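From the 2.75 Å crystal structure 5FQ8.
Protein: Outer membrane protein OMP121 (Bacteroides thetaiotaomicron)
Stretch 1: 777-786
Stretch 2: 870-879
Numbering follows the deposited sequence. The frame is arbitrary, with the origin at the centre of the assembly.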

# COMPACT_ATOMS: atom_id res chain seq x y z
N ILE B 777 45.16 -8.86 -29.47
CA ILE B 777 44.28 -8.83 -28.30
C ILE B 777 45.11 -9.09 -27.05
O ILE B 777 45.88 -10.05 -26.99
CB ILE B 777 43.16 -9.87 -28.45
CG1 ILE B 777 42.22 -9.82 -27.27
CG2 ILE B 777 43.70 -11.24 -28.54
CD1 ILE B 777 41.01 -9.07 -27.59
N VAL B 778 44.97 -8.22 -26.06
CA VAL B 778 45.70 -8.42 -24.82
C VAL B 778 44.93 -9.40 -23.96
O VAL B 778 43.72 -9.27 -23.80
CB VAL B 778 45.91 -7.09 -24.09
CG1 VAL B 778 46.76 -7.32 -22.88
CG2 VAL B 778 46.53 -6.07 -25.00
N VAL B 779 45.62 -10.37 -23.41
CA VAL B 779 45.02 -11.31 -22.49
C VAL B 779 45.87 -11.40 -21.23
O VAL B 779 47.00 -10.92 -21.18
CB VAL B 779 44.83 -12.69 -23.10
CG1 VAL B 779 43.82 -12.62 -24.21
CG2 VAL B 779 46.13 -13.17 -23.62
N ASN B 780 45.30 -12.02 -20.21
CA ASN B 780 45.89 -12.09 -18.89
C ASN B 780 46.92 -13.20 -18.86
O ASN B 780 46.64 -14.32 -19.29
CB ASN B 780 44.79 -12.33 -17.86
CG ASN B 780 45.33 -12.61 -16.47
OD1 ASN B 780 45.77 -13.71 -16.18
ND2 ASN B 780 45.24 -11.62 -15.59
N SER B 781 48.10 -12.89 -18.33
CA SER B 781 49.21 -13.83 -18.36
C SER B 781 48.86 -15.15 -17.70
O SER B 781 49.41 -16.19 -18.06
CB SER B 781 50.41 -13.20 -17.68
OG SER B 781 50.43 -11.80 -17.91
N SER B 782 47.95 -15.14 -16.73
CA SER B 782 47.74 -16.32 -15.92
C SER B 782 46.48 -17.08 -16.28
O SER B 782 46.47 -18.31 -16.22
CB SER B 782 47.68 -15.93 -14.44
OG SER B 782 47.66 -17.08 -13.62
N THR B 783 45.41 -16.39 -16.66
CA THR B 783 44.15 -17.04 -16.97
C THR B 783 43.92 -17.28 -18.46
O THR B 783 43.22 -18.22 -18.82
CB THR B 783 42.98 -16.22 -16.45
OG1 THR B 783 43.08 -14.88 -16.94
CG2 THR B 783 43.00 -16.21 -14.95
N GLY B 784 44.49 -16.44 -19.32
CA GLY B 784 44.24 -16.52 -20.73
C GLY B 784 43.12 -15.63 -21.21
O GLY B 784 43.01 -15.40 -22.41
N LEU B 785 42.31 -15.10 -20.32
CA LEU B 785 41.10 -14.37 -20.67
C LEU B 785 41.44 -12.96 -21.11
O LEU B 785 42.48 -12.42 -20.73
CB LEU B 785 40.15 -14.32 -19.49
CG LEU B 785 39.85 -15.67 -18.87
CD1 LEU B 785 39.20 -15.49 -17.54
CD2 LEU B 785 38.94 -16.39 -19.80
N PRO B 786 40.60 -12.34 -21.92
CA PRO B 786 40.91 -11.00 -22.41
C PRO B 786 40.96 -9.99 -21.28
O PRO B 786 40.40 -10.19 -20.21
CB PRO B 786 39.76 -10.70 -23.38
CG PRO B 786 38.78 -11.75 -23.18
CD PRO B 786 39.51 -12.95 -22.68
N THR B 870 55.40 -3.35 -22.72
CA THR B 870 55.99 -4.31 -23.64
C THR B 870 54.98 -5.39 -23.92
O THR B 870 54.22 -5.77 -23.03
CB THR B 870 57.24 -4.94 -23.06
OG1 THR B 870 58.10 -3.91 -22.55
CG2 THR B 870 57.97 -5.74 -24.11
N TYR B 871 54.97 -5.90 -25.14
CA TYR B 871 54.01 -6.92 -25.53
C TYR B 871 54.74 -8.18 -25.97
O TYR B 871 55.82 -8.10 -26.57
CB TYR B 871 53.11 -6.40 -26.63
CG TYR B 871 52.27 -5.23 -26.19
CD1 TYR B 871 51.10 -5.43 -25.47
CD2 TYR B 871 52.64 -3.94 -26.51
CE1 TYR B 871 50.33 -4.36 -25.08
CE2 TYR B 871 51.87 -2.87 -26.12
CZ TYR B 871 50.72 -3.09 -25.41
OH TYR B 871 49.97 -2.00 -25.03
N VAL B 872 54.16 -9.33 -25.66
CA VAL B 872 54.79 -10.63 -25.86
C VAL B 872 53.72 -11.62 -26.31
O VAL B 872 52.61 -11.60 -25.78
CB VAL B 872 55.48 -11.12 -24.58
CG1 VAL B 872 55.95 -12.55 -24.75
CG2 VAL B 872 56.62 -10.23 -24.23
N GLU B 873 54.06 -12.48 -27.27
CA GLU B 873 53.14 -13.53 -27.69
C GLU B 873 52.62 -14.29 -26.48
O GLU B 873 53.39 -14.72 -25.63
CB GLU B 873 53.81 -14.50 -28.66
CG GLU B 873 52.93 -15.72 -28.96
CD GLU B 873 53.61 -16.78 -29.82
OE1 GLU B 873 54.53 -16.44 -30.58
OE2 GLU B 873 53.21 -17.96 -29.73
N ASN B 874 51.31 -14.44 -26.42
CA ASN B 874 50.69 -15.08 -25.28
C ASN B 874 50.84 -16.58 -25.36
O ASN B 874 50.50 -17.19 -26.37
CB ASN B 874 49.22 -14.71 -25.19
CG ASN B 874 48.49 -15.59 -24.24
OD1 ASN B 874 48.95 -15.84 -23.13
ND2 ASN B 874 47.36 -16.12 -24.68
N THR B 875 51.31 -17.18 -24.28
CA THR B 875 51.48 -18.61 -24.18
C THR B 875 50.41 -19.28 -23.34
O THR B 875 50.36 -20.51 -23.28
CB THR B 875 52.85 -18.90 -23.59
OG1 THR B 875 53.79 -18.05 -24.24
CG2 THR B 875 53.26 -20.31 -23.83
N THR B 876 49.54 -18.50 -22.70
CA THR B 876 48.65 -19.07 -21.70
C THR B 876 47.36 -19.53 -22.35
O THR B 876 46.69 -18.72 -23.00
CB THR B 876 48.34 -18.08 -20.61
OG1 THR B 876 49.55 -17.51 -20.12
CG2 THR B 876 47.69 -18.80 -19.50
N PRO B 877 47.00 -20.80 -22.23
CA PRO B 877 45.69 -21.23 -22.69
C PRO B 877 44.60 -20.85 -21.71
O PRO B 877 44.83 -20.66 -20.52
CB PRO B 877 45.84 -22.75 -22.76
CG PRO B 877 46.81 -23.06 -21.70
CD PRO B 877 47.79 -21.92 -21.69
N ILE B 878 43.39 -20.73 -22.25
CA ILE B 878 42.20 -20.71 -21.42
C ILE B 878 41.87 -22.16 -21.11
O ILE B 878 41.61 -22.94 -22.02
CB ILE B 878 41.04 -20.01 -22.12
CG1 ILE B 878 41.38 -18.56 -22.42
CG2 ILE B 878 39.83 -20.07 -21.27
CD1 ILE B 878 40.30 -17.87 -23.23
N THR B 879 41.90 -22.52 -19.85
CA THR B 879 41.73 -23.92 -19.52
C THR B 879 40.29 -24.35 -19.73
O THR B 879 39.37 -23.53 -19.80
CB THR B 879 42.14 -24.19 -18.07
OG1 THR B 879 41.35 -23.38 -17.19
CG2 THR B 879 43.60 -23.85 -17.87
O HOH W 1 44.03 -17.04 -24.30

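This is a small contact between two loops, each folded up by its own asparagine, joined by a single direct hydrogen bond and by a few apolar side chains, with a glycine at the closest approach of CA atoms. About 398 Å² is buried, both sides summed, and the touching residues lie at least 92 positions apart in one chain. Although each stretch begins as a strand, no backbone hydrogen bond links the two; the contact depends on side chains and on the fit of one loop against the other.

The first loop is a tight turn. Gly-784 N donates to Asn-780 O at 3.0 Å, and Asn-780 N donates to Leu-785 O at 2.9 Å, so the chain doubles back on itself. The CA-to-CB bond of Asn-780 points away from the second stretch, and the side chain serves its own turn: Asn-780 OD1 accepts from Ser-782 N and from Thr-783 N, each at 2.7 Å. Asparagine suits this position because its short amide can reach back to backbone NH groups that would otherwise lack partners within the turn. Thr-783 OG1 adds a weak bond to Asn-780 OD1 at 3.0 Å.

Asn-874 plays a comparable part in the second loop, using both ends of its amide. Thr-876 N donates to Asn-874 OD1 at 2.8 Å, while Asn-874 ND2 donates to Thr-876 O at 3.2 Å. The same side chain faces the first stretch, where Asn-874 ND2 lies 3.4 Å from Val-779 CG2, a packing contact in which the valine methyl offers no polar partner.

Thr-876 is the principal bridge. Thr-876 OG1 donates to Ser-781 O at 2.5 Å, a very short hydrogen bond. The methyl carbon Thr-876 CG2 lies 3.5 Å from Ser-782 O and 4.0 Å from Gly-784 N. Threonine thus combines a donor for a turn carbonyl with a methyl that packs against the turn backbone. The side chains of Ser-781 and Ser-782 start away from this partner, so these residues meet it through their carbonyls.

The closest CA pair is Gly-784 CA and Ile-878 CA, 4.7 Å apart. A CB on Gly-784 would point toward the second stretch and fall 2.9 Å from both Pro-877 O and Ile-878 CG1, a clash with each. The backbone angles, 93°/-14°, independently call for glycine, since a CB would also jam against the preceding carbonyl oxygen. Nearby, Thr-783 O and Pro-877 O are 3.4 Å apart, but two acceptors cannot bond to each other. Separately, a water links the loops, donating to Gly-784 O at 2.7 Å and, weakly, to Thr-876 O at 3.4 Å.

Apolar contacts complete the packing. Ile-878, with m and t rotamers, extends its end so that Ile-878 CD1 meets Leu-785 CD2 at 4.0 Å; both flexible aliphatic chains reach the contact from CB bonds not aimed at it. Between the strand segments, Val-778 CG2 approaches Tyr-871 CE1 obliquely at 4.2 Å, the long tyrosine ring spanning a gap its backbone does not close.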